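Local coordinates for MAU2 chromatid cohesion factor homolog (Saccharomyces cerevisiae, PDB 4XDN), which partners SCC2 in the complex that loads cohesin onto chromosomes, and so takes part in sister chromatid cohesion, at residues A[515-520]-A[569-574]; A[531-536]-A[573-578]; A[589-594]-A[602-607]; A[610-615]-A[625-630]. One frame throughout, in Å; residues are numbered along the deposited sequence.

Contact 1: A[515-520]-A[569-574]; sequences EPFSWN and NYLGGR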
loop_
_atom_site.group_PDB
_atom_site.type_symbol
_atom_site.label_atom_id
_atom_site.label_comp_id
_atom_site.label_asym_id
_atom_site.label_seq_id
_atom_site.Cartn_x
_atom_site.Cartn_y
_atom_site.Cartn_z
ATOM N N GLU A 515 -19.603 9.736 34.368
ATOM C CA GLU A 515 -20.279 11.023 34.404
ATOM C C GLU A 515 -19.209 12.079 34.664
ATOM O O GLU A 515 -18.191 11.782 35.290
ATOM C CB GLU A 515 -21.361 11.056 35.485
ATOM C CG GLU A 515 -22.470 10.038 35.285
ATOM C CD GLU A 515 -23.652 10.272 36.202
ATOM O OE1 GLU A 515 -23.808 9.509 37.181
ATOM O OE2 GLU A 515 -24.426 11.217 35.941
ATOM N N PRO A 516 -19.422 13.316 34.193
ATOM C CA PRO A 516 -20.584 13.837 33.472
ATOM C C PRO A 516 -20.384 13.825 31.957
ATOM O O PRO A 516 -20.874 14.712 31.260
ATOM C CB PRO A 516 -20.685 15.262 34.007
ATOM C CG PRO A 516 -19.242 15.664 34.178
ATOM C CD PRO A 516 -18.465 14.396 34.491
ATOM N N PHE A 517 -19.662 12.827 31.458
ATOM C CA PHE A 517 -19.409 12.712 30.027
ATOM C C PHE A 517 -20.517 11.905 29.354
ATOM O O PHE A 517 -20.694 11.969 28.136
ATOM C CB PHE A 517 -18.039 12.075 29.784
ATOM C CG PHE A 517 -16.942 12.691 30.604
ATOM C CD1 PHE A 517 -16.584 14.016 30.418
ATOM C CD2 PHE A 517 -16.277 11.952 31.567
ATOM C CE1 PHE A 517 -15.580 14.593 31.175
ATOM C CE2 PHE A 517 -15.272 12.522 32.329
ATOM C CZ PHE A 517 -14.925 13.845 32.132
ATOM N N SER A 518 -21.264 11.158 30.164
ATOM C CA SER A 518 -22.444 10.435 29.704
ATOM C C SER A 518 -23.505 10.457 30.794
ATOM O O SER A 518 -23.174 10.516 31.976
ATOM C CB SER A 518 -22.091 8.993 29.337
ATOM O OG SER A 518 -23.244 8.266 28.942
ATOM N N TRP A 519 -24.776 10.416 30.404
ATOM C CA TRP A 519 -25.862 10.370 31.381
ATOM C C TRP A 519 -26.027 8.957 31.938
ATOM O O TRP A 519 -26.371 8.781 33.109
ATOM C CB TRP A 519 -27.177 10.846 30.760
ATOM C CG TRP A 519 -27.224 12.323 30.502
ATOM C CD1 TRP A 519 -27.119 12.946 29.292
ATOM C CD2 TRP A 519 -27.383 13.362 31.475
ATOM N NE1 TRP A 519 -27.208 14.309 29.450
ATOM C CE2 TRP A 519 -27.370 14.590 30.782
ATOM C CE3 TRP A 519 -27.538 13.375 32.864
ATOM C CZ2 TRP A 519 -27.503 15.816 31.430
ATOM C CZ3 TRP A 519 -27.671 14.596 33.507
ATOM C CH2 TRP A 519 -27.652 15.798 32.789
ATOM N N ASN A 520 -25.783 7.958 31.092
ATOM C CA ASN A 520 -25.877 6.556 31.493
ATOM C C ASN A 520 -24.577 5.807 31.211
ATOM O O ASN A 520 -24.486 5.062 30.237
ATOM C CB ASN A 520 -27.040 5.874 30.772
ATOM C CG ASN A 520 -28.372 6.538 31.064
ATOM O OD1 ASN A 520 -28.952 6.345 32.132
ATOM N ND2 ASN A 520 -28.864 7.324 30.112
ATOM N N ASN A 569 -7.746 17.424 26.481
ATOM C CA ASN A 569 -7.629 18.514 27.438
ATOM C C ASN A 569 -8.924 18.699 28.224
ATOM O O ASN A 569 -8.891 18.968 29.424
ATOM C CB ASN A 569 -7.245 19.812 26.726
ATOM C CG ASN A 569 -5.751 19.914 26.475
ATOM O OD1 ASN A 569 -5.006 20.429 27.309
ATOM N ND2 ASN A 569 -5.306 19.418 25.324
ATOM N N TYR A 570 -10.058 18.544 27.547
ATOM C CA TYR A 570 -11.363 18.602 28.205
ATOM C C TYR A 570 -11.480 17.509 29.258
ATOM O O TYR A 570 -11.887 17.762 30.393
ATOM C CB TYR A 570 -12.491 18.462 27.180
ATOM C CG TYR A 570 -13.872 18.309 27.789
ATOM C CD1 TYR A 570 -14.524 19.391 28.366
ATOM C CD2 TYR A 570 -14.527 17.087 27.772
ATOM C CE1 TYR A 570 -15.788 19.259 28.918
ATOM C CE2 TYR A 570 -15.790 16.943 28.321
ATOM C CZ TYR A 570 -16.416 18.032 28.892
ATOM O OH TYR A 570 -17.671 17.890 29.440
ATOM N N LEU A 571 -11.111 16.293 28.869
ATOM C CA LEU A 571 -11.202 15.138 29.752
ATOM C C LEU A 571 -10.201 15.261 30.897
ATOM O O LEU A 571 -10.539 15.036 32.060
ATOM C CB LEU A 571 -10.964 13.855 28.955
ATOM C CG LEU A 571 -11.150 12.511 29.655
ATOM C CD1 LEU A 571 -12.509 12.411 30.319
ATOM C CD2 LEU A 571 -10.973 11.392 28.641
ATOM N N GLY A 572 -8.969 15.630 30.561
ATOM C CA GLY A 572 -7.937 15.833 31.561
ATOM C C GLY A 572 -8.287 16.963 32.510
ATOM O O GLY A 572 -8.098 16.849 33.720
ATOM N N GLY A 573 -8.801 18.057 31.959
ATOM C CA GLY A 573 -9.179 19.207 32.760
ATOM C C GLY A 573 -10.298 18.890 33.734
ATOM O O GLY A 573 -10.330 19.408 34.849
ATOM N N ARG A 574 -11.216 18.029 33.311
ATOM C CA ARG A 574 -12.362 17.655 34.132
ATOM C C ARG A 574 -11.998 16.642 35.214
ATOM O O ARG A 574 -12.501 16.718 36.338
ATOM C CB ARG A 574 -13.473 17.084 33.252
ATOM C CG ARG A 574 -14.393 18.128 32.631
ATOM C CD ARG A 574 -15.633 18.381 33.483
ATOM N NE ARG A 574 -16.821 18.584 32.658
ATOM C CZ ARG A 574 -18.053 18.732 33.138
ATOM N NH1 ARG A 574 -18.268 18.701 34.446
ATOM N NH2 ARG A 574 -19.071 18.909 32.308
HETATM O O HOH W 1 -19.503 16.320 29.003
#
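The hydroxyl of Tyr570 is shared between the two segments: a water beside it donates to the carbonyl of Pro516, 3.1 Å from Pro516 O, while Arg574 sends it a weak bond of 3.4 Å from NE to Tyr570 OH. The Arg574 chain bends at chi2 (-93°) and chi3 (-142°), which turns one face of its guanidinium against the proline, whose CG comes in off-centre, 3.2 Å from Arg574 NH1. Next along the loop is Phe517. Over one face of its ring lies the CD1 methyl of Leu571, in a CH-pi contact that brings this methyl to 3.3 Å from Phe517 CZ. CB of Arg574 meets the same ring at the edge, in its plane, 3.7 Å from Phe517 CZ. The tyrosine ring comes in obliquely, planes 75° apart, with Tyr570 CE2 3.7 Å from Phe517 CD1. CD of Pro516, which follows a cis peptide bond, lies over the opposite face of the phenylalanine. Beyond this contact, Glu515 forms a salt bridge with a basic side chain of another protein's chain. No direct hydrogen bond joins the two segments, so the fit rests on apolar and ring contacts, with the water as a polar bridge whose short approach to the hydroxyl is doubtful.

Contact 2: A[531-536]-A[573-578]; sequences EYVSKL and GRMLEH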
loop_
_atom_site.group_PDB
_atom_site.type_symbol
_atom_site.label_atom_id
_atom_site.label_comp_id
_atom_site.label_asym_id
_atom_site.label_seq_id
_atom_site.Cartn_x
_atom_site.Cartn_y
_atom_site.Cartn_z
ATOM N N GLU A 531 -7.141 1.833 35.337
ATOM C CA GLU A 531 -6.371 1.493 34.148
ATOM C C GLU A 531 -6.468 2.605 33.108
ATOM O O GLU A 531 -5.454 3.132 32.655
ATOM C CB GLU A 531 -6.861 0.165 33.559
ATOM C CG GLU A 531 -6.247 -0.211 32.212
ATOM C CD GLU A 531 -4.758 -0.489 32.301
ATOM O OE1 GLU A 531 -4.347 -1.263 33.192
ATOM O OE2 GLU A 531 -3.997 0.066 31.480
ATOM N N TYR A 532 -7.692 2.970 32.745
ATOM C CA TYR A 532 -7.910 3.964 31.703
ATOM C C TYR A 532 -7.595 5.378 32.184
ATOM O O TYR A 532 -7.108 6.203 31.411
ATOM C CB TYR A 532 -9.348 3.883 31.189
ATOM C CG TYR A 532 -9.545 2.794 30.159
ATOM C CD1 TYR A 532 -9.162 2.987 28.838
ATOM C CD2 TYR A 532 -10.105 1.572 30.506
ATOM C CE1 TYR A 532 -9.335 1.997 27.891
ATOM C CE2 TYR A 532 -10.284 0.576 29.564
ATOM C CZ TYR A 532 -9.896 0.795 28.258
ATOM O OH TYR A 532 -10.069 -0.191 27.312
ATOM N N VAL A 533 -7.873 5.657 33.452
ATOM C CA VAL A 533 -7.514 6.945 34.036
ATOM C C VAL A 533 -5.998 7.120 34.004
ATOM O O VAL A 533 -5.495 8.226 33.808
ATOM C CB VAL A 533 -8.031 7.081 35.488
ATOM C CG1 VAL A 533 -7.390 8.279 36.196
ATOM C CG2 VAL A 533 -9.547 7.215 35.498
ATOM N N SER A 534 -5.274 6.024 34.193
ATOM C CA SER A 534 -3.818 6.062 34.166
ATOM C C SER A 534 -3.295 6.311 32.752
ATOM O O SER A 534 -2.291 6.998 32.568
ATOM C CB SER A 534 -3.242 4.759 34.719
ATOM O OG SER A 534 -1.827 4.802 34.728
ATOM N N LYS A 535 -3.974 5.748 31.756
ATOM C CA LYS A 535 -3.620 5.997 30.362
ATOM C C LYS A 535 -3.866 7.460 30.012
ATOM O O LYS A 535 -3.071 8.087 29.309
ATOM C CB LYS A 535 -4.424 5.094 29.420
ATOM C CG LYS A 535 -4.116 3.614 29.554
ATOM C CD LYS A 535 -4.848 2.799 28.496
ATOM C CE LYS A 535 -4.711 1.304 28.753
ATOM N NZ LYS A 535 -5.267 0.486 27.639
ATOM N N LEU A 536 -4.978 7.992 30.506
ATOM C CA LEU A 536 -5.327 9.389 30.290
ATOM C C LEU A 536 -4.242 10.308 30.837
ATOM O O LEU A 536 -3.834 11.262 30.176
ATOM C CB LEU A 536 -6.671 9.711 30.952
ATOM C CG LEU A 536 -7.087 11.182 30.986
ATOM C CD1 LEU A 536 -7.297 11.720 29.579
ATOM C CD2 LEU A 536 -8.342 11.353 31.826
ATOM N N GLY A 573 -8.801 18.057 31.959
ATOM C CA GLY A 573 -9.179 19.207 32.760
ATOM C C GLY A 573 -10.298 18.890 33.734
ATOM O O GLY A 573 -10.330 19.408 34.849
ATOM N N ARG A 574 -11.216 18.029 33.311
ATOM C CA ARG A 574 -12.362 17.655 34.132
ATOM C C ARG A 574 -11.998 16.642 35.214
ATOM O O ARG A 574 -12.501 16.718 36.338
ATOM C CB ARG A 574 -13.473 17.084 33.252
ATOM C CG ARG A 574 -14.393 18.128 32.631
ATOM C CD ARG A 574 -15.633 18.381 33.483
ATOM N NE ARG A 574 -16.821 18.584 32.658
ATOM C CZ ARG A 574 -18.053 18.732 33.138
ATOM N NH1 ARG A 574 -18.268 18.701 34.446
ATOM N NH2 ARG A 574 -19.071 18.909 32.308
ATOM N N MET A 575 -11.125 15.697 34.873
ATOM C CA MET A 575 -10.828 14.567 35.753
ATOM C C MET A 575 -9.554 14.728 36.581
ATOM O O MET A 575 -9.475 14.218 37.697
ATOM C CB MET A 575 -10.712 13.283 34.931
ATOM C CG MET A 575 -11.983 12.891 34.194
ATOM S SD MET A 575 -11.896 11.221 33.514
ATOM C CE MET A 575 -11.956 10.241 35.011
ATOM N N LEU A 576 -8.560 15.427 36.038
ATOM C CA LEU A 576 -7.220 15.427 36.626
ATOM C C LEU A 576 -6.806 16.753 37.270
ATOM O O LEU A 576 -5.945 16.763 38.148
ATOM C CB LEU A 576 -6.195 15.041 35.556
ATOM C CG LEU A 576 -6.488 13.726 34.825
ATOM C CD1 LEU A 576 -5.433 13.455 33.764
ATOM C CD2 LEU A 576 -6.570 12.560 35.807
ATOM N N GLU A 577 -7.409 17.858 36.843
ATOM C CA GLU A 577 -7.046 19.170 37.373
ATOM C C GLU A 577 -7.899 19.548 38.586
ATOM O O GLU A 577 -9.110 19.341 38.585
ATOM C CB GLU A 577 -7.183 20.234 36.283
ATOM C CG GLU A 577 -6.280 20.005 35.072
ATOM C CD GLU A 577 -4.807 20.229 35.374
ATOM O OE1 GLU A 577 -4.472 20.581 36.524
ATOM O OE2 GLU A 577 -3.983 20.057 34.451
ATOM N N HIS A 578 -7.257 20.110 39.611
ATOM C CA HIS A 578 -7.942 20.522 40.839
ATOM C C HIS A 578 -7.929 22.050 40.987
ATOM O O HIS A 578 -8.851 22.638 41.562
ATOM C CB HIS A 578 -7.280 19.894 42.060
ATOM C CG HIS A 578 -7.274 18.401 42.043
ATOM N ND1 HIS A 578 -6.624 17.666 41.076
ATOM C CD2 HIS A 578 -7.825 17.506 42.893
ATOM C CE1 HIS A 578 -6.797 16.378 41.318
ATOM N NE2 HIS A 578 -7.519 16.253 42.417
#
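Val533 comes first, and it uses both of its methyls. CG2, which stands anti to the carbonyl carbon, touches the end of Met575, with Val533 CG2 3.9 Å from Met575 CE. The other branch is more distant: CG1 of Val533 is 4.4 Å from CD2 of Leu576, a looser apolar approach. One turn further along the helix, Leu536 points toward the opposite segment and meets the same two residues from another side. Its CD2 methyl faces the sulfur of Met575, with Leu536 CD2 3.9 Å from Met575 SD, and the two side chains cross at a slant. Against Leu576 it runs alongside, the two leucine side chains lying flank to flank and pointing opposite ways, with Leu536 CG 4.0 Å from Leu576 CD1. Met575 serves both partners because its chain runs straight through chi2 and then bends at chi3 (70°), which leaves SD beside Leu536 and turns the methyl to Val533. The contact is wholly apolar, with sulfur and methyl groups interleaved and no hydrogen bond across it. Neighbours extend it: Met575 also lies on Phe514 and Phe517 of the preceding loop, and Leu576 on Arg537 and Tyr540, whose hydroxyl is hydrogen-bonded to Glu577 OE2. Helix 526-543 is thus laid against the C-terminal end of helix 562-575, while helix 499-513 flanks helix 526-543 and touches Leu536 through Leu510.

Contact 3: A[589-594]-A[602-607]; sequences KCFDMC and KVQYVI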
loop_
_atom_site.group_PDB
_atom_site.type_symbol
_atom_site.label_atom_id
_atom_site.label_comp_id
_atom_site.label_asym_id
_atom_site.label_seq_id
_atom_site.Cartn_x
_atom_site.Cartn_y
_atom_site.Cartn_z
ATOM N N LYS A 589 -9.288 27.716 26.694
ATOM C CA LYS A 589 -8.543 27.328 25.504
ATOM C C LYS A 589 -9.334 26.322 24.677
ATOM O O LYS A 589 -9.428 26.454 23.459
ATOM C CB LYS A 589 -7.182 26.747 25.890
ATOM C CG LYS A 589 -6.275 26.433 24.709
ATOM C CD LYS A 589 -5.884 27.687 23.946
ATOM C CE LYS A 589 -4.926 27.367 22.810
ATOM N NZ LYS A 589 -4.527 28.589 22.062
ATOM N N CYS A 590 -9.900 25.321 25.347
ATOM C CA CYS A 590 -10.748 24.335 24.686
ATOM C C CYS A 590 -11.893 25.021 23.961
ATOM O O CYS A 590 -12.171 24.729 22.799
ATOM C CB CYS A 590 -11.318 23.334 25.694
ATOM S SG CYS A 590 -10.148 22.127 26.338
ATOM N N PHE A 591 -12.545 25.939 24.667
ATOM C CA PHE A 591 -13.704 26.657 24.153
ATOM C C PHE A 591 -13.360 27.374 22.855
ATOM O O PHE A 591 -14.065 27.247 21.853
ATOM C CB PHE A 591 -14.198 27.661 25.206
ATOM C CG PHE A 591 -15.621 28.127 25.014
ATOM C CD1 PHE A 591 -16.578 27.315 24.426
ATOM C CD2 PHE A 591 -16.003 29.389 25.451
ATOM C CE1 PHE A 591 -17.881 27.757 24.267
ATOM C CE2 PHE A 591 -17.302 29.834 25.294
ATOM C CZ PHE A 591 -18.243 29.020 24.704
ATOM N N ASP A 592 -12.256 28.114 22.877
ATOM C CA ASP A 592 -11.859 28.921 21.734
ATOM C C ASP A 592 -11.324 28.069 20.584
ATOM O O ASP A 592 -11.497 28.421 19.421
ATOM C CB ASP A 592 -10.804 29.947 22.151
ATOM C CG ASP A 592 -10.459 30.913 21.033
ATOM O OD1 ASP A 592 -11.205 31.896 20.845
ATOM O OD2 ASP A 592 -9.444 30.690 20.341
ATOM N N MET A 593 -10.683 26.949 20.909
ATOM C CA MET A 593 -10.055 26.094 19.901
ATOM C C MET A 593 -11.062 25.547 18.888
ATOM O O MET A 593 -10.729 25.345 17.723
ATOM C CB MET A 593 -9.328 24.924 20.572
ATOM C CG MET A 593 -7.981 25.274 21.199
ATOM S SD MET A 593 -6.568 24.966 20.123
ATOM C CE MET A 593 -6.578 26.426 19.085
ATOM N N CYS A 594 -12.292 25.319 19.342
ATOM C CA CYS A 594 -13.331 24.704 18.517
ATOM C C CYS A 594 -13.628 25.464 17.223
ATOM O O CYS A 594 -14.185 24.896 16.284
ATOM C CB CYS A 594 -14.626 24.575 19.322
ATOM S SG CYS A 594 -14.580 23.342 20.643
ATOM N N LYS A 602 -21.506 21.621 18.373
ATOM C CA LYS A 602 -22.109 20.886 19.479
ATOM C C LYS A 602 -21.048 20.516 20.510
ATOM O O LYS A 602 -21.319 20.510 21.710
ATOM C CB LYS A 602 -22.833 19.640 18.971
ATOM C CG LYS A 602 -24.169 19.954 18.318
ATOM C CD LYS A 602 -24.826 18.715 17.738
ATOM C CE LYS A 602 -26.170 19.054 17.106
ATOM N NZ LYS A 602 -26.821 17.865 16.497
ATOM N N VAL A 603 -19.841 20.220 20.041
ATOM C CA VAL A 603 -18.713 19.993 20.936
ATOM C C VAL A 603 -18.409 21.277 21.708
ATOM O O VAL A 603 -18.229 21.254 22.927
ATOM C CB VAL A 603 -17.454 19.523 20.159
ATOM C CG1 VAL A 603 -16.208 19.556 21.044
ATOM C CG2 VAL A 603 -17.665 18.121 19.597
ATOM N N GLN A 604 -18.368 22.397 20.987
ATOM C CA GLN A 604 -18.067 23.694 21.588
ATOM C C GLN A 604 -19.119 24.074 22.623
ATOM O O GLN A 604 -18.806 24.680 23.649
ATOM C CB GLN A 604 -17.978 24.780 20.510
ATOM C CG GLN A 604 -17.364 26.091 20.997
ATOM C CD GLN A 604 -17.263 27.137 19.899
ATOM O OE1 GLN A 604 -18.113 27.206 19.016
ATOM N NE2 GLN A 604 -16.215 27.953 19.947
ATOM N N TYR A 605 -20.369 23.715 22.347
ATOM C CA TYR A 605 -21.471 23.996 23.260
ATOM C C TYR A 605 -21.271 23.268 24.590
ATOM O O TYR A 605 -21.383 23.869 25.657
ATOM C CB TYR A 605 -22.804 23.596 22.623
ATOM C CG TYR A 605 -24.000 23.751 23.536
ATOM C CD1 TYR A 605 -24.572 24.997 23.760
ATOM C CD2 TYR A 605 -24.562 22.650 24.170
ATOM C CE1 TYR A 605 -25.666 25.142 24.590
ATOM C CE2 TYR A 605 -25.654 22.783 25.000
ATOM C CZ TYR A 605 -26.203 24.030 25.208
ATOM O OH TYR A 605 -27.294 24.167 26.037
ATOM N N VAL A 606 -20.968 21.975 24.521
ATOM C CA VAL A 606 -20.721 21.182 25.721
ATOM C C VAL A 606 -19.513 21.739 26.476
ATOM O O VAL A 606 -19.546 21.872 27.700
ATOM C CB VAL A 606 -20.497 19.694 25.370
ATOM C CG1 VAL A 606 -20.096 18.878 26.607
ATOM C CG2 VAL A 606 -21.757 19.115 24.744
ATOM N N ILE A 607 -18.456 22.070 25.742
ATOM C CA ILE A 607 -17.286 22.715 26.328
ATOM C C ILE A 607 -17.695 24.045 26.947
ATOM O O ILE A 607 -17.170 24.448 27.984
ATOM C CB ILE A 607 -16.176 22.965 25.277
ATOM C CG1 ILE A 607 -15.798 21.655 24.566
ATOM C CG2 ILE A 607 -14.964 23.646 25.926
ATOM C CD1 ILE A 607 -14.442 21.085 24.926
#
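Gln604 reaches across to Phe591 and Cys594, and its side chain can be followed atom by atom. CB lies beside the cysteine, 3.6 Å from Cys594 CB and close to its sulfur as well. CG, placed anti to the backbone N (chi1 -167°), packs on the same carbon at 3.5 Å from Cys594 CB, and its other flank meets the phenylalanine ring, 3.7 Å from Phe591 CE1. From there the chain runs extended to the amide. At the tip NE2 donates to the backbone carbonyl of Phe591, 3.0 Å from NE2 to O and nearly straight at 164°; the acceptor lies near the plane of the amide, while the donor is somewhat tilted from that of the carbonyl. OE1 packs against the aliphatic CE of Lys630 on helix 621-638. The ring of Phe591 also presents its edge to the backbone of Gln604, with CE1 3.3 Å from Gln604 O. Were Gln604 replaced by alanine, the Phe591 carbonyl would probably lose this donor and a gap would open beside Cys594. Further along, Ile607 fills the other end: its CG2 is 3.7 Å from Cys590 CB and also sits against the backbone N of Phe591. Cys594 SG, in turn, lies 4.1 Å from Val603 CG1. The two helical segments are antiparallel, their axes 8.9 Å apart at closest and their directions 159° apart, a helical hairpin like those that stack in TPR-type superhelices, consistent with the fold expected of Scc4.

Contact 4: A[610-615]-A[625-630]; sequences WHLMNC and ALTNAK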
loop_
_atom_site.group_PDB
_atom_site.type_symbol
_atom_site.label_atom_id
_atom_site.label_comp_id
_atom_site.label_asym_id
_atom_site.label_seq_id
_atom_site.Cartn_x
_atom_site.Cartn_y
_atom_site.Cartn_z
ATOM N N TRP A 610 -19.185 23.710 30.386
ATOM C CA TRP A 610 -18.119 23.485 31.352
ATOM C C TRP A 610 -17.424 24.792 31.705
ATOM O O TRP A 610 -17.183 25.084 32.875
ATOM C CB TRP A 610 -17.106 22.485 30.795
ATOM C CG TRP A 610 -15.924 22.265 31.677
ATOM C CD1 TRP A 610 -15.924 22.139 33.036
ATOM C CD2 TRP A 610 -14.560 22.153 31.261
ATOM N NE1 TRP A 610 -14.642 21.951 33.491
ATOM C CE2 TRP A 610 -13.785 21.954 32.420
ATOM C CE3 TRP A 610 -13.919 22.198 30.021
ATOM C CZ2 TRP A 610 -12.403 21.800 32.375
ATOM C CZ3 TRP A 610 -12.546 22.045 29.979
ATOM C CH2 TRP A 610 -11.803 21.850 31.149
ATOM N N HIS A 611 -17.106 25.579 30.686
ATOM C CA HIS A 611 -16.414 26.841 30.894
ATOM C C HIS A 611 -17.280 27.829 31.674
ATOM O O HIS A 611 -16.771 28.588 32.496
ATOM C CB HIS A 611 -15.997 27.454 29.559
ATOM C CG HIS A 611 -15.144 28.673 29.707
ATOM N ND1 HIS A 611 -13.881 28.633 30.257
ATOM C CD2 HIS A 611 -15.380 29.971 29.396
ATOM C CE1 HIS A 611 -13.373 29.852 30.274
ATOM N NE2 HIS A 611 -14.261 30.682 29.757
ATOM N N LEU A 612 -18.587 27.813 31.420
ATOM C CA LEU A 612 -19.515 28.679 32.141
ATOM C C LEU A 612 -19.494 28.381 33.638
ATOM O O LEU A 612 -19.554 29.300 34.456
ATOM C CB LEU A 612 -20.940 28.523 31.599
ATOM C CG LEU A 612 -22.032 29.305 32.343
ATOM C CD1 LEU A 612 -21.764 30.801 32.306
ATOM C CD2 LEU A 612 -23.406 28.997 31.766
ATOM N N MET A 613 -19.414 27.100 33.992
ATOM C CA MET A 613 -19.338 26.704 35.395
ATOM C C MET A 613 -18.095 27.301 36.030
ATOM O O MET A 613 -18.163 27.927 37.085
ATOM C CB MET A 613 -19.312 25.180 35.546
ATOM C CG MET A 613 -20.551 24.466 35.033
ATOM S SD MET A 613 -22.088 25.149 35.676
ATOM C CE MET A 613 -22.946 25.514 34.141
ATOM N N ASN A 614 -16.959 27.106 35.371
ATOM C CA ASN A 614 -15.688 27.607 35.869
ATOM C C ASN A 614 -15.718 29.128 36.033
ATOM O O ASN A 614 -15.130 29.671 36.966
ATOM C CB ASN A 614 -14.561 27.183 34.929
ATOM C CG ASN A 614 -14.499 25.676 34.742
ATOM O OD1 ASN A 614 -14.770 24.910 35.668
ATOM N ND2 ASN A 614 -14.155 25.244 33.537
ATOM N N CYS A 615 -16.412 29.808 35.129
ATOM C CA CYS A 615 -16.626 31.244 35.257
ATOM C C CYS A 615 -17.505 31.540 36.465
ATOM O O CYS A 615 -17.214 32.437 37.254
ATOM C CB CYS A 615 -17.269 31.814 33.992
ATOM S SG CYS A 615 -16.196 31.834 32.540
ATOM N N ALA A 625 -20.766 36.670 31.257
ATOM C CA ALA A 625 -21.569 37.374 30.267
ATOM C C ALA A 625 -21.212 36.922 28.852
ATOM O O ALA A 625 -22.090 36.570 28.064
ATOM C CB ALA A 625 -21.381 38.874 30.408
ATOM N N LEU A 626 -19.921 36.927 28.540
ATOM C CA LEU A 626 -19.462 36.548 27.209
ATOM C C LEU A 626 -19.735 35.077 26.920
ATOM O O LEU A 626 -20.083 34.718 25.796
ATOM C CB LEU A 626 -17.969 36.839 27.056
ATOM C CG LEU A 626 -17.551 38.302 27.213
ATOM C CD1 LEU A 626 -16.041 38.431 27.136
ATOM C CD2 LEU A 626 -18.216 39.174 26.162
ATOM N N THR A 627 -19.585 34.228 27.934
ATOM C CA THR A 627 -19.791 32.795 27.753
ATOM C C THR A 627 -21.271 32.473 27.540
ATOM O O THR A 627 -21.616 31.668 26.676
ATOM C CB THR A 627 -19.257 31.989 28.952
ATOM O OG1 THR A 627 -17.877 32.312 29.170
ATOM C CG2 THR A 627 -19.382 30.486 28.695
ATOM N N ASN A 628 -22.143 33.096 28.327
ATOM C CA ASN A 628 -23.581 32.941 28.129
ATOM C C ASN A 628 -23.978 33.398 26.731
ATOM O O ASN A 628 -24.784 32.754 26.060
ATOM C CB ASN A 628 -24.370 33.730 29.179
ATOM C CG ASN A 628 -24.813 32.874 30.348
ATOM O OD1 ASN A 628 -25.285 31.750 30.170
ATOM N ND2 ASN A 628 -24.666 33.405 31.557
ATOM N N ALA A 629 -23.402 34.517 26.302
ATOM C CA ALA A 629 -23.667 35.057 24.975
ATOM C C ALA A 629 -23.246 34.066 23.898
ATOM O O ALA A 629 -23.966 33.854 22.922
ATOM C CB ALA A 629 -22.945 36.382 24.789
ATOM N N LYS A 630 -22.081 33.456 24.081
ATOM C CA LYS A 630 -21.568 32.501 23.107
ATOM C C LYS A 630 -22.457 31.265 23.052
ATOM O O LYS A 630 -22.691 30.707 21.978
ATOM C CB LYS A 630 -20.129 32.105 23.442
ATOM C CG LYS A 630 -19.509 31.112 22.463
ATOM C CD LYS A 630 -19.483 31.653 21.041
ATOM C CE LYS A 630 -18.842 30.655 20.088
ATOM N NZ LYS A 630 -18.836 31.143 18.689
#
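The imidazole of His611 meets Thr627 at its edge, close to its own plane, with CD2 3.4 Å from Thr627 OG1. The ring of Tyr584 also meets this imidazole, inclined to it by about 35°, and ND1 is hydrogen-bonded to Ser587 OG, so helix 580-593 fixes how the ring is turned. A second flat group in the contact, the amide of Asn628, meets the two methyls of Leu612: OD1 is 3.7 Å from Leu612 CD2, and ND2 is 4.0 Å from Leu612 CD1. Between the two sits Thr627. Its CG2, anti to the backbone N, rests 3.8 Å from Leu612 CB, while OG1, on the other branch (chi1 -55°), bonds back to the carbonyl of Asp623 one turn earlier. The sulfur of Cys615 comes up to the same oxygen, 3.8 Å from SG to Thr627 OG1. With a serine at Thr627, Leu612 CB would probably lose its methyl partner and a small gap would open at the closest approach of the backbones. The two helical segments run antiparallel, their axes 9.5 Å apart at closest and their directions differing by 160°, as expected of the helical hairpin that ends the chain's helical array, consistent with a mainly helical solenoid.

Overall arrangement
Along the chain, contact 1 closes the longest loop, from the loop segment 515-520 after helix 499-513 to helix 562-575. Contact 2 opens inside that loop, at helix 526-543, and ends just beyond contact 1 on the same helix; the two overlap, share Gly573 and Arg574, and touch through Phe517 and Met575. Contacts 3 and 4 follow in series as short hairpins, the first pairing helices 580-593 and 601-618, the second 601-618 and 621-638. Tyr570 and Trp610 join contact 1 to contact 4 edge-to-face, and Phe591 of contact 3 packs on Lys630 of contact 4. Together they tie the 515-520 loop and helices 526-543, 562-575, 580-593, 601-618 and 621-638 to one another.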